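Local coordinates for protein Zn-dependent hydrolase of metallo-beta-lactamase superfamily TM0207 (Thermotoga maritima, PDB 1VJN) that probably acts as a zinc-dependent hydrolase of the metallo-beta-lactamase superfamily, at residues A[110-121]-A[136-145]; A[161-171]-A[209-217]. All coordinates share one frame; numbering follows the deposited sequence.

Contact 1 of 2, residues A[110-121]-A[136-145]; sequences VFEGEGIKVCHL and IGEIDVLLVP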
loop_
_atom_site.group_PDB
_atom_site.type_symbol
_atom_site.label_atom_id
_atom_site.label_comp_id
_atom_site.label_asym_id
_atom_site.label_seq_id
_atom_site.Cartn_x
_atom_site.Cartn_y
_atom_site.Cartn_z
ATOM N N VAL A 110 -8.599 -0.940 0.239
ATOM C CA VAL A 110 -8.794 0.472 0.182
ATOM C C VAL A 110 -9.278 0.948 1.566
ATOM O O VAL A 110 -10.220 0.413 2.121
ATOM C CB VAL A 110 -9.799 0.822 -0.901
ATOM C CG1 VAL A 110 -9.974 2.314 -1.005
ATOM C CG2 VAL A 110 -9.336 0.285 -2.249
ATOM N N PHE A 111 -8.624 1.952 2.101
ATOM C CA PHE A 111 -8.976 2.521 3.405
ATOM C C PHE A 111 -9.499 3.943 3.196
ATOM O O PHE A 111 -8.855 4.782 2.544
ATOM C CB PHE A 111 -7.764 2.515 4.326
ATOM C CG PHE A 111 -7.049 1.209 4.329
ATOM C CD1 PHE A 111 -7.480 0.175 5.145
ATOM C CD2 PHE A 111 -5.968 0.998 3.507
ATOM C CE1 PHE A 111 -6.843 -1.022 5.148
ATOM C CE2 PHE A 111 -5.331 -0.214 3.498
ATOM C CZ PHE A 111 -5.769 -1.228 4.301
ATOM N N GLU A 112 -10.677 4.200 3.736
ATOM C CA GLU A 112 -11.339 5.484 3.556
ATOM C C GLU A 112 -11.475 6.095 4.929
ATOM O O GLU A 112 -12.147 5.534 5.788
ATOM C CB GLU A 112 -12.697 5.293 2.877
ATOM C CG GLU A 112 -13.436 6.586 2.545
ATOM C CD GLU A 112 -14.474 6.439 1.419
ATOM O OE1 GLU A 112 -14.656 5.328 0.862
ATOM O OE2 GLU A 112 -15.112 7.460 1.067
ATOM N N GLY A 113 -10.789 7.213 5.146
ATOM C CA GLY A 113 -10.745 7.829 6.466
ATOM C C GLY A 113 -10.195 9.231 6.461
ATOM O O GLY A 113 -9.186 9.508 5.814
ATOM N N GLU A 114 -10.856 10.109 7.211
ATOM C CA GLU A 114 -10.522 11.530 7.249
ATOM C C GLU A 114 -10.628 12.180 5.877
ATOM O O GLU A 114 -9.781 13.003 5.530
ATOM C CB GLU A 114 -9.108 11.743 7.821
ATOM C CG GLU A 114 -9.107 12.033 9.320
ATOM C CD GLU A 114 -8.091 11.191 10.053
ATOM O OE1 GLU A 114 -7.432 10.362 9.371
ATOM O OE2 GLU A 114 -7.963 11.349 11.293
ATOM N N GLY A 115 -11.661 11.821 5.113
ATOM C CA GLY A 115 -11.750 12.220 3.702
ATOM C C GLY A 115 -10.475 11.989 2.869
ATOM O O GLY A 115 -10.123 12.806 2.024
ATOM N N ILE A 116 -9.766 10.900 3.136
ATOM C CA ILE A 116 -8.598 10.502 2.352
ATOM C C ILE A 116 -8.804 9.024 2.060
ATOM O O ILE A 116 -9.240 8.279 2.959
ATOM C CB ILE A 116 -7.268 10.761 3.125
ATOM C CG1 ILE A 116 -7.091 12.268 3.410
ATOM C CG2 ILE A 116 -6.058 10.248 2.317
ATOM C CD1 ILE A 116 -5.751 12.667 4.076
ATOM N N LYS A 117 -8.556 8.622 0.812
ATOM C CA LYS A 117 -8.618 7.229 0.407
ATOM C C LYS A 117 -7.211 6.728 0.133
ATOM O O LYS A 117 -6.466 7.272 -0.699
ATOM C CB LYS A 117 -9.490 7.017 -0.849
ATOM C CG LYS A 117 -10.986 7.032 -0.599
ATOM C CD LYS A 117 -11.710 7.423 -1.864
ATOM C CE LYS A 117 -13.207 7.233 -1.754
ATOM N NZ LYS A 117 -13.854 8.413 -1.091
ATOM N N VAL A 118 -6.846 5.684 0.855
ATOM C CA VAL A 118 -5.533 5.091 0.758
ATOM C C VAL A 118 -5.713 3.719 0.176
ATOM O O VAL A 118 -6.646 3.000 0.575
ATOM C CB VAL A 118 -4.864 4.994 2.145
ATOM C CG1 VAL A 118 -3.452 4.395 2.023
ATOM C CG2 VAL A 118 -4.817 6.368 2.816
ATOM N N CYS A 119 -4.836 3.359 -0.763
ATOM C CA CYS A 119 -4.857 2.048 -1.437
ATOM C C CYS A 119 -3.531 1.303 -1.365
ATOM O O CYS A 119 -2.515 1.757 -1.857
ATOM C CB CYS A 119 -5.248 2.192 -2.926
ATOM S SG CYS A 119 -5.493 0.630 -3.808
ATOM N N HIS A 120 -3.586 0.087 -0.846
ATOM C CA HIS A 120 -2.440 -0.793 -0.840
ATOM C C HIS A 120 -2.681 -1.846 -1.895
ATOM O O HIS A 120 -3.577 -2.695 -1.778
ATOM C CB HIS A 120 -2.335 -1.455 0.520
ATOM C CG HIS A 120 -1.102 -2.270 0.729
ATOM N ND1 HIS A 120 -0.890 -3.482 0.104
ATOM C CD2 HIS A 120 -0.068 -2.096 1.584
ATOM C CE1 HIS A 120 0.258 -3.982 0.525
ATOM N NE2 HIS A 120 0.758 -3.180 1.453
ATOM N N LEU A 121 -1.835 -1.864 -2.902
ATOM C CA LEU A 121 -2.083 -2.754 -4.019
ATOM C C LEU A 121 -1.588 -4.203 -3.876
ATOM O O LEU A 121 -1.838 -5.018 -4.760
ATOM C CB LEU A 121 -1.553 -2.115 -5.282
ATOM C CG LEU A 121 -2.395 -0.951 -5.882
ATOM C CD1 LEU A 121 -1.608 -0.319 -7.022
ATOM C CD2 LEU A 121 -3.805 -1.365 -6.363
ATOM N N ILE A 136 -12.257 0.050 -7.240
ATOM C CA ILE A 136 -11.326 0.748 -6.344
ATOM C C ILE A 136 -11.671 2.249 -6.243
ATOM O O ILE A 136 -11.673 2.820 -5.146
ATOM C CB ILE A 136 -9.851 0.474 -6.724
ATOM C CG1 ILE A 136 -9.535 -1.000 -6.473
ATOM C CG2 ILE A 136 -8.872 1.375 -5.899
ATOM C CD1 ILE A 136 -8.353 -1.442 -7.195
ATOM N N GLY A 137 -11.985 2.875 -7.368
ATOM C CA GLY A 137 -12.294 4.313 -7.417
ATOM C C GLY A 137 -11.072 5.210 -7.370
ATOM O O GLY A 137 -9.949 4.717 -7.343
ATOM N N GLU A 138 -11.277 6.536 -7.345
ATOM C CA GLU A 138 -10.160 7.476 -7.213
ATOM C C GLU A 138 -9.437 7.316 -5.882
ATOM O O GLU A 138 -10.065 7.139 -4.870
ATOM C CB GLU A 138 -10.608 8.913 -7.460
ATOM C CG GLU A 138 -11.189 9.047 -8.863
ATOM C CD GLU A 138 -10.897 10.387 -9.503
ATOM O OE1 GLU A 138 -10.893 11.413 -8.777
ATOM O OE2 GLU A 138 -10.667 10.392 -10.739
ATOM N N ILE A 139 -8.105 7.307 -5.922
ATOM C CA ILE A 139 -7.256 7.113 -4.754
ATOM C C ILE A 139 -6.472 8.404 -4.459
ATOM O O ILE A 139 -5.988 9.070 -5.367
ATOM C CB ILE A 139 -6.311 5.923 -5.013
ATOM C CG1 ILE A 139 -7.130 4.617 -5.058
ATOM C CG2 ILE A 139 -5.256 5.825 -3.970
ATOM C CD1 ILE A 139 -8.203 4.494 -3.961
ATOM N N ASP A 140 -6.340 8.741 -3.180
ATOM C CA ASP A 140 -5.483 9.846 -2.749
ATOM C C ASP A 140 -4.034 9.446 -2.491
ATOM O O ASP A 140 -3.103 10.141 -2.895
ATOM C CB ASP A 140 -6.076 10.457 -1.485
ATOM C CG ASP A 140 -7.475 10.988 -1.723
ATOM O OD1 ASP A 140 -7.651 11.710 -2.725
ATOM O OD2 ASP A 140 -8.457 10.700 -1.003
ATOM N N VAL A 141 -3.846 8.345 -1.786
ATOM C CA VAL A 141 -2.525 7.814 -1.498
ATOM C C VAL A 141 -2.455 6.384 -2.000
ATOM O O VAL A 141 -3.206 5.515 -1.525
ATOM C CB VAL A 141 -2.194 7.822 0.031
ATOM C CG1 VAL A 141 -0.757 7.373 0.275
ATOM C CG2 VAL A 141 -2.393 9.153 0.622
ATOM N N LEU A 142 -1.574 6.146 -2.965
ATOM C CA LEU A 142 -1.383 4.842 -3.564
ATOM C C LEU A 142 -0.039 4.184 -3.157
ATOM O O LEU A 142 1.022 4.758 -3.346
ATOM C CB LEU A 142 -1.473 4.959 -5.098
ATOM C CG LEU A 142 -1.429 3.647 -5.859
ATOM C CD1 LEU A 142 -2.580 2.711 -5.465
ATOM C CD2 LEU A 142 -1.478 4.005 -7.324
ATOM N N LEU A 143 -0.120 2.967 -2.637
ATOM C CA LEU A 143 1.044 2.141 -2.329
ATOM C C LEU A 143 1.146 1.109 -3.439
ATOM O O LEU A 143 0.252 0.256 -3.584
ATOM C CB LEU A 143 0.873 1.477 -0.978
ATOM C CG LEU A 143 0.430 2.440 0.154
ATOM C CD1 LEU A 143 0.210 1.645 1.453
ATOM C CD2 LEU A 143 1.388 3.516 0.384
ATOM N N VAL A 144 2.212 1.196 -4.246
ATOM C CA VAL A 144 2.217 0.476 -5.545
ATOM C C VAL A 144 3.560 -0.268 -5.747
ATOM O O VAL A 144 4.605 0.310 -5.549
ATOM C CB VAL A 144 1.884 1.468 -6.740
ATOM C CG1 VAL A 144 2.933 2.509 -6.888
ATOM C CG2 VAL A 144 1.776 0.748 -8.074
ATOM N N PRO A 145 3.524 -1.569 -6.079
ATOM C CA PRO A 145 4.715 -2.320 -6.362
ATOM C C PRO A 145 5.276 -1.927 -7.727
ATOM O O PRO A 145 4.501 -1.623 -8.613
ATOM C CB PRO A 145 4.212 -3.780 -6.390
ATOM C CG PRO A 145 2.816 -3.695 -6.794
ATOM C CD PRO A 145 2.329 -2.410 -6.233
#
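The carbonyl oxygen of K117 is gripped twice by the 136-145 segment. V141 N donates to K117 O at 3.0 Å along a nearly straight N-H path. D140 N reaches the same K117 O at 2.9 Å by a more bent one (138°). Both donors lie somewhat tilted from the carbonyl plane. D140 returns a bond with its side chain, its OD2 accepting K117 N at 2.8 Å through the anti lone pair. With CG anti to its carbonyl carbon and beside its own N (chi1 -60°), the carboxylate comes to K117 N just ahead of strand 141-145, and one aspartate thus binds both the N-H and the C=O of K117. The lysine's ammonium turns elsewhere, to a salt bridge with E112 across the hairpin, meeting OE2 from above the carboxylate plane. From here strands 116-120 and 141-145 run parallel, as the two strands of a beta-alpha-beta unit connected through helix 130-136, and the backbone pairing continues from C119 N to V141 O, L143 N to C119 O and L121 N to L143 O. Side chains alternate between the two faces of the sheet. On one, V118 and V141 lie side by side, and L143 CD1 approaches H120 CD2 at 3.8 Å, obliquely to the ring; the imidazole itself is held by A21 O at NE2 and G122 N at ND1. On the other, C119 packs against I136 at the end of the helix, I139 in the turn and L142 in the strand: its CB meets I139 CG1 at 3.7 Å, while SG, anti to the backbone N (chi1 -173°), extends to I136 CG2 at 4.0 Å. Beyond the strand, L121 crosses L142, their CD1 atoms 3.5 Å apart.

Contact 2 of 2, residues A[161-171]-A[209-217]; sequences ADLLNAKVIIP and PKERKVVVM
R212 spends its guanidinium on two acceptors of segment 161-171. NE and NH2 take A166 O side-on, at 3.1 Å from NE to A166 O, and NH1 and NH2 take D162 OD1 end-on, with NH1 to D162 OD1 at 2.8 Å. Both oxygens lie in or close to the guanidinium plane, and the carboxylate is nearly coplanar with it, 6° apart. The bend at chi3 (-74°) turns the group back to the helix end, where I169 CD1 sits over one face. D162 OD2 is engaged by K158. N165, at positive phi, is the C-prime residue of a Schellman motif, with A166 N bonded to A161 O and N165 N to D162 O. Past this end, strands 168-171 and 213-216 pair in parallel: K213 N to K167 O, I169 N to K213 O and V215 N to I169 O. V215 O then meets P171 CD where a backbone N-H would otherwise be expected; separately, a water joins P171 O to M217 N. With A166 O and D162 OD1 each taking two donors, NH2 serving both and its bond to OD1 the longer, the charged group is probably fixed in rotation, tying the end of helix 154-163 and the loop after it to the residue just ahead of strand 213-216.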
loop_
_atom_site.group_PDB
_atom_site.type_symbol
_atom_site.label_atom_id
_atom_site.label_comp_id
_atom_site.label_asym_id
_atom_site.label_seq_id
_atom_site.Cartn_x
_atom_site.Cartn_y
_atom_site.Cartn_z
ATOM N N ALA A 161 -1.424 3.955 -11.497
ATOM C CA ALA A 161 -1.557 5.227 -10.770
ATOM C C ALA A 161 -2.443 6.192 -11.520
ATOM O O ALA A 161 -3.280 6.842 -10.921
ATOM C CB ALA A 161 -0.245 5.838 -10.528
ATOM N N ASP A 162 -2.258 6.299 -12.834
ATOM C CA ASP A 162 -3.126 7.132 -13.660
ATOM C C ASP A 162 -4.575 6.657 -13.702
ATOM O O ASP A 162 -5.493 7.480 -13.686
ATOM C CB ASP A 162 -2.589 7.218 -15.090
ATOM C CG ASP A 162 -1.230 7.942 -15.182
ATOM O OD1 ASP A 162 -0.756 8.529 -14.169
ATOM O OD2 ASP A 162 -0.555 7.958 -16.244
ATOM N N LEU A 163 -4.800 5.344 -13.781
ATOM C CA LEU A 163 -6.156 4.846 -13.780
ATOM C C LEU A 163 -6.915 5.224 -12.508
ATOM O O LEU A 163 -8.124 5.317 -12.526
ATOM C CB LEU A 163 -6.198 3.314 -13.931
ATOM C CG LEU A 163 -5.908 2.815 -15.358
ATOM C CD1 LEU A 163 -5.632 1.339 -15.408
ATOM C CD2 LEU A 163 -7.054 3.192 -16.328
ATOM N N LEU A 164 -6.205 5.346 -11.405
ATOM C CA LEU A 164 -6.807 5.545 -10.091
ATOM C C LEU A 164 -6.705 7.030 -9.690
ATOM O O LEU A 164 -7.091 7.389 -8.592
ATOM C CB LEU A 164 -6.096 4.641 -9.053
ATOM C CG LEU A 164 -6.234 3.111 -9.214
ATOM C CD1 LEU A 164 -5.496 2.325 -8.115
ATOM C CD2 LEU A 164 -7.685 2.713 -9.267
ATOM N N ASN A 165 -6.216 7.869 -10.615
ATOM C CA ASN A 165 -5.988 9.311 -10.387
ATOM C C ASN A 165 -5.234 9.579 -9.083
ATOM O O ASN A 165 -5.518 10.530 -8.365
ATOM C CB ASN A 165 -7.327 10.057 -10.472
ATOM C CG ASN A 165 -7.161 11.554 -10.767
ATOM O OD1 ASN A 165 -6.298 11.971 -11.552
ATOM N ND2 ASN A 165 -7.991 12.371 -10.122
ATOM N N ALA A 166 -4.240 8.739 -8.805
ATOM C CA ALA A 166 -3.493 8.787 -7.521
ATOM C C ALA A 166 -2.715 10.090 -7.398
ATOM O O ALA A 166 -2.100 10.540 -8.368
ATOM C CB ALA A 166 -2.514 7.635 -7.432
ATOM N N LYS A 167 -2.707 10.663 -6.200
ATOM C CA LYS A 167 -1.980 11.892 -5.935
ATOM C C LYS A 167 -0.629 11.574 -5.294
ATOM O O LYS A 167 0.401 11.701 -5.947
ATOM C CB LYS A 167 -2.814 12.798 -5.031
ATOM C CG LYS A 167 -4.150 13.165 -5.597
ATOM C CD LYS A 167 -3.978 13.999 -6.858
ATOM C CE LYS A 167 -5.303 14.174 -7.609
ATOM N NZ LYS A 167 -5.129 13.978 -9.087
ATOM N N VAL A 168 -0.628 11.178 -4.022
ATOM C CA VAL A 168 0.582 10.695 -3.396
ATOM C C VAL A 168 0.765 9.284 -3.833
ATOM O O VAL A 168 -0.141 8.462 -3.681
ATOM C CB VAL A 168 0.523 10.737 -1.887
ATOM C CG1 VAL A 168 1.747 10.009 -1.267
ATOM C CG2 VAL A 168 0.466 12.185 -1.419
ATOM N N ILE A 169 1.925 9.005 -4.424
ATOM C CA ILE A 169 2.279 7.671 -4.869
ATOM C C ILE A 169 3.524 7.147 -4.126
ATOM O O ILE A 169 4.600 7.767 -4.201
ATOM C CB ILE A 169 2.574 7.682 -6.383
ATOM C CG1 ILE A 169 1.322 8.005 -7.206
ATOM C CG2 ILE A 169 3.105 6.338 -6.772
ATOM C CD1 ILE A 169 1.606 8.443 -8.658
ATOM N N ILE A 170 3.403 6.006 -3.445
ATOM C CA ILE A 170 4.529 5.465 -2.739
ATOM C C ILE A 170 4.871 4.117 -3.358
ATOM O O ILE A 170 4.071 3.172 -3.257
ATOM C CB ILE A 170 4.230 5.344 -1.221
ATOM C CG1 ILE A 170 3.911 6.719 -0.594
ATOM C CG2 ILE A 170 5.371 4.658 -0.492
ATOM C CD1 ILE A 170 3.104 6.683 0.691
ATOM N N PRO A 171 6.035 4.018 -4.028
ATOM C CA PRO A 171 6.453 2.719 -4.617
ATOM C C PRO A 171 6.905 1.710 -3.535
ATOM O O PRO A 171 7.386 2.094 -2.439
ATOM C CB PRO A 171 7.661 3.085 -5.501
ATOM C CG PRO A 171 8.242 4.368 -4.857
ATOM C CD PRO A 171 7.035 5.103 -4.270
ATOM N N PRO A 209 -4.364 15.355 -0.323
ATOM C CA PRO A 209 -3.421 15.755 -1.366
ATOM C C PRO A 209 -4.083 16.471 -2.532
ATOM O O PRO A 209 -5.023 15.945 -3.095
ATOM C CB PRO A 209 -2.840 14.428 -1.838
ATOM C CG PRO A 209 -3.044 13.482 -0.724
ATOM C CD PRO A 209 -4.259 13.918 -0.017
ATOM N N LYS A 210 -3.599 17.656 -2.886
ATOM C CA LYS A 210 -4.120 18.395 -4.030
ATOM C C LYS A 210 -3.405 17.949 -5.285
ATOM O O LYS A 210 -4.022 17.815 -6.330
ATOM C CB LYS A 210 -3.916 19.902 -3.863
ATOM C CG LYS A 210 -4.709 20.539 -2.713
ATOM C CD LYS A 210 -4.267 21.980 -2.427
ATOM C CE LYS A 210 -4.613 22.973 -3.579
ATOM N NZ LYS A 210 -5.998 23.546 -3.495
ATOM N N GLU A 211 -2.100 17.708 -5.184
ATOM C CA GLU A 211 -1.284 17.411 -6.359
ATOM C C GLU A 211 -0.602 16.075 -6.291
ATOM O O GLU A 211 -0.448 15.493 -5.240
ATOM C CB GLU A 211 -0.194 18.451 -6.534
ATOM C CG GLU A 211 -0.669 19.878 -6.407
ATOM C CD GLU A 211 0.340 20.852 -6.976
ATOM O OE1 GLU A 211 1.495 20.424 -7.253
ATOM O OE2 GLU A 211 -0.025 22.042 -7.148
ATOM N N ARG A 212 -0.160 15.628 -7.451
ATOM C CA ARG A 212 0.575 14.409 -7.567
ATOM C C ARG A 212 1.980 14.577 -7.043
ATOM O O ARG A 212 2.671 15.526 -7.399
ATOM C CB ARG A 212 0.654 13.950 -9.012
ATOM C CG ARG A 212 1.581 12.759 -9.132
ATOM C CD ARG A 212 1.407 11.998 -10.349
ATOM N NE ARG A 212 0.186 11.215 -10.300
ATOM C CZ ARG A 212 -0.240 10.472 -11.311
ATOM N NH1 ARG A 212 0.450 10.441 -12.454
ATOM N NH2 ARG A 212 -1.361 9.775 -11.196
ATOM N N LYS A 213 2.413 13.621 -6.227
ATOM C CA LYS A 213 3.792 13.583 -5.757
ATOM C C LYS A 213 4.201 12.139 -5.491
ATOM O O LYS A 213 3.525 11.425 -4.751
ATOM C CB LYS A 213 3.940 14.391 -4.484
ATOM C CG LYS A 213 5.381 14.746 -4.129
ATOM C CD LYS A 213 5.427 15.714 -2.930
ATOM C CE LYS A 213 4.570 15.246 -1.712
ATOM N NZ LYS A 213 4.750 16.067 -0.466
ATOM N N VAL A 214 5.294 11.723 -6.111
ATOM C CA VAL A 214 5.893 10.449 -5.815
ATOM C C VAL A 214 6.791 10.592 -4.561
ATOM O O VAL A 214 7.656 11.472 -4.490
ATOM C CB VAL A 214 6.668 9.942 -7.037
ATOM C CG1 VAL A 214 7.391 8.664 -6.695
ATOM C CG2 VAL A 214 5.728 9.720 -8.200
ATOM N N VAL A 215 6.533 9.771 -3.552
ATOM C CA VAL A 215 7.263 9.809 -2.285
ATOM C C VAL A 215 7.928 8.463 -2.068
ATOM O O VAL A 215 7.234 7.438 -1.955
ATOM C CB VAL A 215 6.349 10.114 -1.099
ATOM C CG1 VAL A 215 7.123 9.982 0.247
ATOM C CG2 VAL A 215 5.769 11.500 -1.235
ATOM N N VAL A 216 9.257 8.493 -1.989
ATOM C CA VAL A 216 10.091 7.337 -1.750
ATOM C C VAL A 216 10.435 7.334 -0.265
ATOM O O VAL A 216 11.088 8.252 0.232
ATOM C CB VAL A 216 11.413 7.397 -2.562
ATOM C CG1 VAL A 216 12.215 6.118 -2.385
ATOM C CG2 VAL A 216 11.133 7.602 -4.010
HETATM N N MSE A 217 9.972 6.321 0.439
HETATM C CA MSE A 217 10.251 6.151 1.871
HETATM C C MSE A 217 11.456 5.245 2.032
HETATM O O MSE A 217 11.897 4.627 1.080
HETATM C CB MSE A 217 9.030 5.547 2.578
HETATM C CG MSE A 217 7.746 6.270 2.232
HETATM SE SE MSE A 217 6.184 5.911 3.390
HETATM C CE MSE A 217 6.908 6.530 5.145
HETATM O O HOH W 1 9.171 3.961 -1.151
#

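Contacts 1 and 2 lie side by side in one mixed beta sheet, their centres about 10 Å apart. Strands 141-145 and 168-172 are adjacent in it, so 116-120, 141-145, 168-172 and 213-216 form four consecutive parallel strands. Along the chain the contacts come in series: contact 1 is complete before helix 154-163 leads into contact 2, whose second segment follows after a further 37 residues. The two meet directly through backbone bonds, L142 N to V168 O and I170 N to L142 O, both probable hydrogen bonds. Together they build the central part of one of the two sheets of a metallo-hydrolase/oxidoreductase fold.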